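Local coordinates for succinoglycan biosynthesis protein (Bacillus cereus ATCC 14579, PDB 2QGM), which is of unproven function but belongs to the erythromycin esterase-like family, whose namesake enzymes hydrolyse the macrolide lactone ring, and is named for succinoglycan biosynthesis, at residues A[113-118]-A[287-292]; A[138-143]-A[302-307]. All coordinates share one frame; numbering follows the deposited sequence.

Contact 1: residues A[113-118]-A[287-292]; sequences EDWGNG and ADHAMW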
loop_
_atom_site.group_PDB
_atom_site.type_symbol
_atom_site.label_atom_id
_atom_site.label_comp_id
_atom_site.label_asym_id
_atom_site.label_seq_id
_atom_site.Cartn_x
_atom_site.Cartn_y
_atom_site.Cartn_z
ATOM N N GLU A 113 -5.683 1.792 -2.171
ATOM C CA GLU A 113 -6.687 2.161 -3.168
ATOM C C GLU A 113 -7.983 2.202 -2.361
ATOM O O GLU A 113 -8.119 1.491 -1.367
ATOM C CB GLU A 113 -6.752 1.087 -4.263
ATOM C CG GLU A 113 -7.841 1.286 -5.327
ATOM C CD GLU A 113 -7.753 2.631 -6.019
ATOM O OE1 GLU A 113 -8.513 3.557 -5.652
ATOM O OE2 GLU A 113 -6.921 2.765 -6.937
ATOM N N ASP A 114 -8.923 3.043 -2.773
ATOM C CA ASP A 114 -10.166 3.180 -2.026
ATOM C C ASP A 114 -10.986 1.904 -1.876
ATOM O O ASP A 114 -11.071 1.075 -2.787
ATOM C CB ASP A 114 -11.032 4.295 -2.619
ATOM C CG ASP A 114 -10.338 5.656 -2.583
ATOM O OD1 ASP A 114 -9.465 5.865 -1.709
ATOM O OD2 ASP A 114 -10.675 6.523 -3.421
ATOM N N TRP A 115 -11.585 1.765 -0.697
ATOM C CA TRP A 115 -12.411 0.615 -0.341
ATOM C C TRP A 115 -13.346 0.201 -1.480
ATOM O O TRP A 115 -13.339 -0.958 -1.916
ATOM C CB TRP A 115 -13.216 0.949 0.923
ATOM C CG TRP A 115 -14.063 -0.196 1.378
ATOM C CD1 TRP A 115 -15.352 -0.449 1.031
ATOM C CD2 TRP A 115 -13.636 -1.305 2.178
ATOM N NE1 TRP A 115 -15.760 -1.651 1.560
ATOM C CE2 TRP A 115 -14.723 -2.198 2.269
ATOM C CE3 TRP A 115 -12.434 -1.631 2.828
ATOM C CZ2 TRP A 115 -14.649 -3.408 2.982
ATOM C CZ3 TRP A 115 -12.358 -2.833 3.537
ATOM C CH2 TRP A 115 -13.462 -3.704 3.607
ATOM N N GLY A 116 -14.131 1.157 -1.971
ATOM C CA GLY A 116 -15.065 0.887 -3.055
ATOM C C GLY A 116 -14.436 0.322 -4.316
ATOM O O GLY A 116 -14.989 -0.585 -4.950
ATOM N N ASN A 117 -13.292 0.877 -4.700
ATOM C CA ASN A 117 -12.573 0.409 -5.887
ATOM C C ASN A 117 -12.107 -1.007 -5.602
ATOM O O ASN A 117 -12.072 -1.856 -6.494
ATOM C CB ASN A 117 -11.371 1.305 -6.161
ATOM C CG ASN A 117 -11.771 2.632 -6.772
ATOM O OD1 ASN A 117 -11.013 3.601 -6.739
ATOM N ND2 ASN A 117 -12.965 2.675 -7.360
ATOM N N GLY A 118 -11.762 -1.257 -4.344
ATOM C CA GLY A 118 -11.316 -2.582 -3.950
ATOM C C GLY A 118 -12.388 -3.630 -4.178
ATOM O O GLY A 118 -12.092 -4.722 -4.660
ATOM N N ALA A 287 -4.201 0.543 8.542
ATOM C CA ALA A 287 -3.727 -0.588 9.327
ATOM C C ALA A 287 -4.875 -1.492 9.743
ATOM O O ALA A 287 -4.770 -2.718 9.652
ATOM C CB ALA A 287 -2.975 -0.096 10.558
ATOM N N ASP A 288 -5.970 -0.894 10.206
ATOM C CA ASP A 288 -7.125 -1.678 10.627
ATOM C C ASP A 288 -7.623 -2.543 9.475
ATOM O O ASP A 288 -7.898 -3.726 9.648
ATOM C CB ASP A 288 -8.271 -0.768 11.085
ATOM C CG ASP A 288 -7.985 -0.069 12.401
ATOM O OD1 ASP A 288 -7.086 -0.513 13.154
ATOM O OD2 ASP A 288 -8.678 0.928 12.679
ATOM N N HIS A 289 -7.741 -1.949 8.294
ATOM C CA HIS A 289 -8.217 -2.713 7.151
ATOM C C HIS A 289 -7.287 -3.867 6.793
ATOM O O HIS A 289 -7.753 -4.961 6.474
ATOM C CB HIS A 289 -8.431 -1.792 5.952
ATOM C CG HIS A 289 -9.715 -1.023 6.020
ATOM N ND1 HIS A 289 -9.921 0.149 5.324
ATOM C CD2 HIS A 289 -10.866 -1.269 6.690
ATOM C CE1 HIS A 289 -11.142 0.592 5.562
ATOM N NE2 HIS A 289 -11.738 -0.249 6.388
ATOM N N ALA A 290 -5.981 -3.636 6.867
ATOM C CA ALA A 290 -5.022 -4.693 6.554
ATOM C C ALA A 290 -5.179 -5.870 7.520
ATOM O O ALA A 290 -5.174 -7.034 7.108
ATOM C CB ALA A 290 -3.618 -4.148 6.623
HETATM N N MSE A 291 -5.317 -5.557 8.807
HETATM C CA MSE A 291 -5.487 -6.582 9.826
HETATM C C MSE A 291 -6.861 -7.222 9.745
HETATM O O MSE A 291 -7.017 -8.396 10.063
HETATM C CB MSE A 291 -5.223 -5.985 11.212
HETATM C CG MSE A 291 -3.734 -5.703 11.390
HETATM SE SE MSE A 291 -3.189 -4.981 13.097
HETATM C CE MSE A 291 -3.727 -6.452 14.236
ATOM N N TRP A 292 -7.861 -6.463 9.309
ATOM C CA TRP A 292 -9.192 -7.034 9.176
ATOM C C TRP A 292 -9.135 -8.140 8.116
ATOM O O TRP A 292 -9.757 -9.186 8.256
ATOM C CB TRP A 292 -10.208 -5.973 8.746
ATOM C CG TRP A 292 -11.486 -6.573 8.246
ATOM C CD1 TRP A 292 -12.540 -7.011 8.996
ATOM C CD2 TRP A 292 -11.814 -6.854 6.884
ATOM N NE1 TRP A 292 -13.507 -7.551 8.180
ATOM C CE2 TRP A 292 -13.083 -7.469 6.872
ATOM C CE3 TRP A 292 -11.155 -6.650 5.662
ATOM C CZ2 TRP A 292 -13.711 -7.885 5.691
ATOM C CZ3 TRP A 292 -11.776 -7.061 4.487
ATOM C CH2 TRP A 292 -13.042 -7.672 4.512
#

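Contact 2: residues A[138-143]-A[302-307]; sequences LLYPTD and MVWAHN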
loop_
_atom_site.group_PDB
_atom_site.type_symbol
_atom_site.label_atom_id
_atom_site.label_comp_id
_atom_site.label_asym_id
_atom_site.label_seq_id
_atom_site.Cartn_x
_atom_site.Cartn_y
_atom_site.Cartn_z
ATOM N N LEU A 138 -6.119 7.517 -10.880
ATOM C CA LEU A 138 -4.958 8.019 -11.616
ATOM C C LEU A 138 -3.561 7.760 -11.078
ATOM O O LEU A 138 -3.289 7.850 -9.884
ATOM C CB LEU A 138 -5.131 9.503 -11.932
ATOM C CG LEU A 138 -5.936 9.760 -13.214
ATOM C CD1 LEU A 138 -5.994 11.251 -13.499
ATOM C CD2 LEU A 138 -5.287 9.019 -14.379
ATOM N N LEU A 139 -2.679 7.458 -12.018
ATOM C CA LEU A 139 -1.287 7.119 -11.783
ATOM C C LEU A 139 -1.248 5.612 -11.621
ATOM O O LEU A 139 -0.280 4.979 -12.009
ATOM C CB LEU A 139 -0.677 7.817 -10.549
ATOM C CG LEU A 139 -0.418 9.336 -10.571
ATOM C CD1 LEU A 139 0.791 9.637 -9.694
ATOM C CD2 LEU A 139 -0.139 9.836 -11.985
ATOM N N TYR A 140 -2.316 5.024 -11.080
ATOM C CA TYR A 140 -2.341 3.573 -10.921
ATOM C C TYR A 140 -2.876 2.748 -12.098
ATOM O O TYR A 140 -2.555 1.564 -12.204
ATOM C CB TYR A 140 -3.073 3.184 -9.636
ATOM C CG TYR A 140 -2.131 2.943 -8.472
ATOM C CD1 TYR A 140 -0.884 3.569 -8.412
ATOM C CD2 TYR A 140 -2.483 2.089 -7.434
ATOM C CE1 TYR A 140 -0.014 3.347 -7.348
ATOM C CE2 TYR A 140 -1.620 1.861 -6.359
ATOM C CZ TYR A 140 -0.385 2.493 -6.327
ATOM O OH TYR A 140 0.473 2.280 -5.274
ATOM N N PRO A 141 -3.691 3.341 -12.997
ATOM C CA PRO A 141 -4.191 2.537 -14.123
ATOM C C PRO A 141 -3.094 2.397 -15.187
ATOM O O PRO A 141 -3.254 2.861 -16.318
ATOM C CB PRO A 141 -5.380 3.352 -14.647
ATOM C CG PRO A 141 -5.647 4.375 -13.603
ATOM C CD PRO A 141 -4.299 4.681 -13.022
ATOM N N THR A 142 -1.984 1.769 -14.813
ATOM C CA THR A 142 -0.852 1.588 -15.717
ATOM C C THR A 142 -0.823 0.182 -16.289
ATOM O O THR A 142 -1.455 -0.723 -15.755
ATOM C CB THR A 142 0.483 1.828 -14.989
ATOM O OG1 THR A 142 0.681 0.798 -14.010
ATOM C CG2 THR A 142 0.478 3.184 -14.296
ATOM N N ASP A 143 -0.084 -0.001 -17.379
ATOM C CA ASP A 143 0.025 -1.322 -17.988
ATOM C C ASP A 143 0.661 -2.282 -16.991
ATOM O O ASP A 143 0.258 -3.442 -16.898
ATOM C CB ASP A 143 0.885 -1.282 -19.253
ATOM C CG ASP A 143 0.248 -0.480 -20.372
ATOM O OD1 ASP A 143 -1.000 -0.456 -20.463
ATOM O OD2 ASP A 143 1.002 0.105 -21.176
HETATM N N MSE A 302 -0.418 -9.181 2.230
HETATM C CA MSE A 302 0.529 -8.294 1.580
HETATM C C MSE A 302 -0.068 -6.891 1.581
HETATM O O MSE A 302 -1.242 -6.715 1.262
HETATM C CB MSE A 302 0.760 -8.731 0.137
HETATM C CG MSE A 302 1.347 -10.132 -0.033
HETATM SE SE MSE A 302 1.173 -10.738 -1.882
HETATM C CE MSE A 302 -0.694 -11.193 -1.815
ATOM N N VAL A 303 0.731 -5.900 1.955
ATOM C CA VAL A 303 0.271 -4.517 1.951
ATOM C C VAL A 303 1.074 -3.761 0.888
ATOM O O VAL A 303 2.283 -3.561 1.017
ATOM C CB VAL A 303 0.457 -3.848 3.329
ATOM C CG1 VAL A 303 0.057 -2.363 3.262
ATOM C CG2 VAL A 303 -0.396 -4.576 4.356
ATOM N N TRP A 304 0.384 -3.380 -0.179
ATOM C CA TRP A 304 0.991 -2.650 -1.288
ATOM C C TRP A 304 0.677 -1.174 -1.102
ATOM O O TRP A 304 -0.489 -0.773 -1.114
ATOM C CB TRP A 304 0.402 -3.147 -2.612
ATOM C CG TRP A 304 0.849 -2.395 -3.839
ATOM C CD1 TRP A 304 0.707 -1.060 -4.087
ATOM C CD2 TRP A 304 1.434 -2.961 -5.021
ATOM N NE1 TRP A 304 1.161 -0.763 -5.354
ATOM C CE2 TRP A 304 1.612 -1.913 -5.946
ATOM C CE3 TRP A 304 1.822 -4.258 -5.385
ATOM C CZ2 TRP A 304 2.161 -2.118 -7.218
ATOM C CZ3 TRP A 304 2.368 -4.463 -6.650
ATOM C CH2 TRP A 304 2.532 -3.397 -7.550
ATOM N N ALA A 305 1.709 -0.357 -0.934
ATOM C CA ALA A 305 1.494 1.073 -0.734
ATOM C C ALA A 305 2.805 1.798 -0.947
ATOM O O ALA A 305 3.820 1.174 -1.231
ATOM C CB ALA A 305 0.981 1.321 0.685
ATOM N N HIS A 306 2.777 3.115 -0.826
ATOM C CA HIS A 306 3.990 3.894 -0.981
ATOM C C HIS A 306 4.919 3.585 0.194
ATOM O O HIS A 306 4.461 3.151 1.248
ATOM C CB HIS A 306 3.663 5.386 -0.974
ATOM C CG HIS A 306 4.798 6.251 -1.422
ATOM N ND1 HIS A 306 5.912 6.491 -0.645
ATOM C CD2 HIS A 306 5.009 6.906 -2.589
ATOM C CE1 HIS A 306 6.758 7.253 -1.314
ATOM N NE2 HIS A 306 6.233 7.519 -2.498
ATOM N N ASN A 307 6.218 3.801 0.010
ATOM C CA ASN A 307 7.193 3.593 1.084
ATOM C C ASN A 307 6.708 4.288 2.349
ATOM O O ASN A 307 6.802 3.753 3.449
ATOM C CB ASN A 307 8.548 4.212 0.730
ATOM C CG ASN A 307 9.414 3.312 -0.127
ATOM O OD1 ASN A 307 9.133 2.125 -0.304
ATOM N ND2 ASN A 307 10.502 3.876 -0.646
#

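Contact 1: residues A[113-118]-A[287-292]
Trp115, in the first turn of helix 115-127, faces His289 on helix 276-297 with 9.2 Å between their CA atoms, so side chains alone bridge the two backbones. Together with Trp292, one turn further along the second helix, they build a largely buried aromatic cluster in the helical layer beside the mixed sheet of this erythromycin esterase-like domain. With CG anti to its backbone N (chi1 -178°), Trp115 reaches out from the helix start and lays the six-membered part of its indole against both partners. Its CE3 sits above the middle of one imidazole face of His289, 3.8 Å from CE1. The six-membered ring of Trp115 and the imidazole of His289 are inclined by 39°, an oblique pairing with their centroids 4.7 Å apart.

Against Trp292 the geometry changes to edge-to-face, the rim of Trp115 directed at the face of the second indole and the planes 61° apart. Two polar corners of the cluster are held by neighbours: Trp115 NE1 bonds to Thr259 OG1 on helix 253-269, and His289 ND1 to Leu170 O on strand 166-171, fixing the turn of each ring. The indoles meet most closely where CH2 of Trp115 lies 3.9 Å from CZ3 of Trp292.

Contact 2: residues A[138-143]-A[302-307]
One hydrogen bond carries this contact: Trp304 NE1 donates to Tyr140 OH at 3.1 Å. It joins the irregular loop 138-143, leading into helix 143-157, to the C-terminal end of strand 301-304, an inner parallel strand of the mixed sheet. The hydroxyl lies almost exactly in the indole plane, yet the N-H...O angle of 139° shows a bent bond. Tyr140 OH has a second polar partner in Glu81 OE2, so the buried phenol is gripped by both an indole N-H and a carboxylate.

Non-polar contact between the two side chains is slight. The side chains run past one another in opposite directions, with ring planes nearly perpendicular at 86°, and the centroid of the Tyr140 phenol is 5.7 Å from that of the five-membered ring of Trp304. Tyr140 CZ comes within 4.3 Å of Trp304 CD1, and around the pair Met111 of strand 108-111 touches both residues. Trp304 projects from its strand with CG anti to the backbone N (chi1 175°), which carries NE1 across to the loop. Its indole also takes part in a cation-pi interaction with Lys93 of helix 87-104.

Both segments run into a helix: Thr142 OG1 caps Ile145 N, and His306 ND1 caps Ile308 N. Pro141, at the centre of an inverse gamma turn, bends the loop just after the tyrosine.

Because NE1 of Trp304 can only donate, the phenol oxygen accepts there, which leaves its hydroxyl hydrogen probably directed at Glu81 OE2; the tyrosine thus joins the tryptophan to the glutamate.

How the contacts relate
Contact 1 and contact 2 have centres 13 Å apart and meet directly, Ala290 CB lying 4.0 Å from Val303 CG2 as plain packing. Helix 276-297 and strand 301-304 are consecutive in the chain, so the second segments of the two contacts are tied by a short connection, and the four segments alternate along the sequence. Strand 108-111, which leads into 113-118, is the sheet neighbour of strand 301-304. Contact 1 is an aromatic cluster between helices, whereas contact 2 is a polar link at the strand ends. His306 there meets Glu112 and His84, and Glu81 meets Tyr140, a setting consistent with the active-site region of Ere-type enzymes.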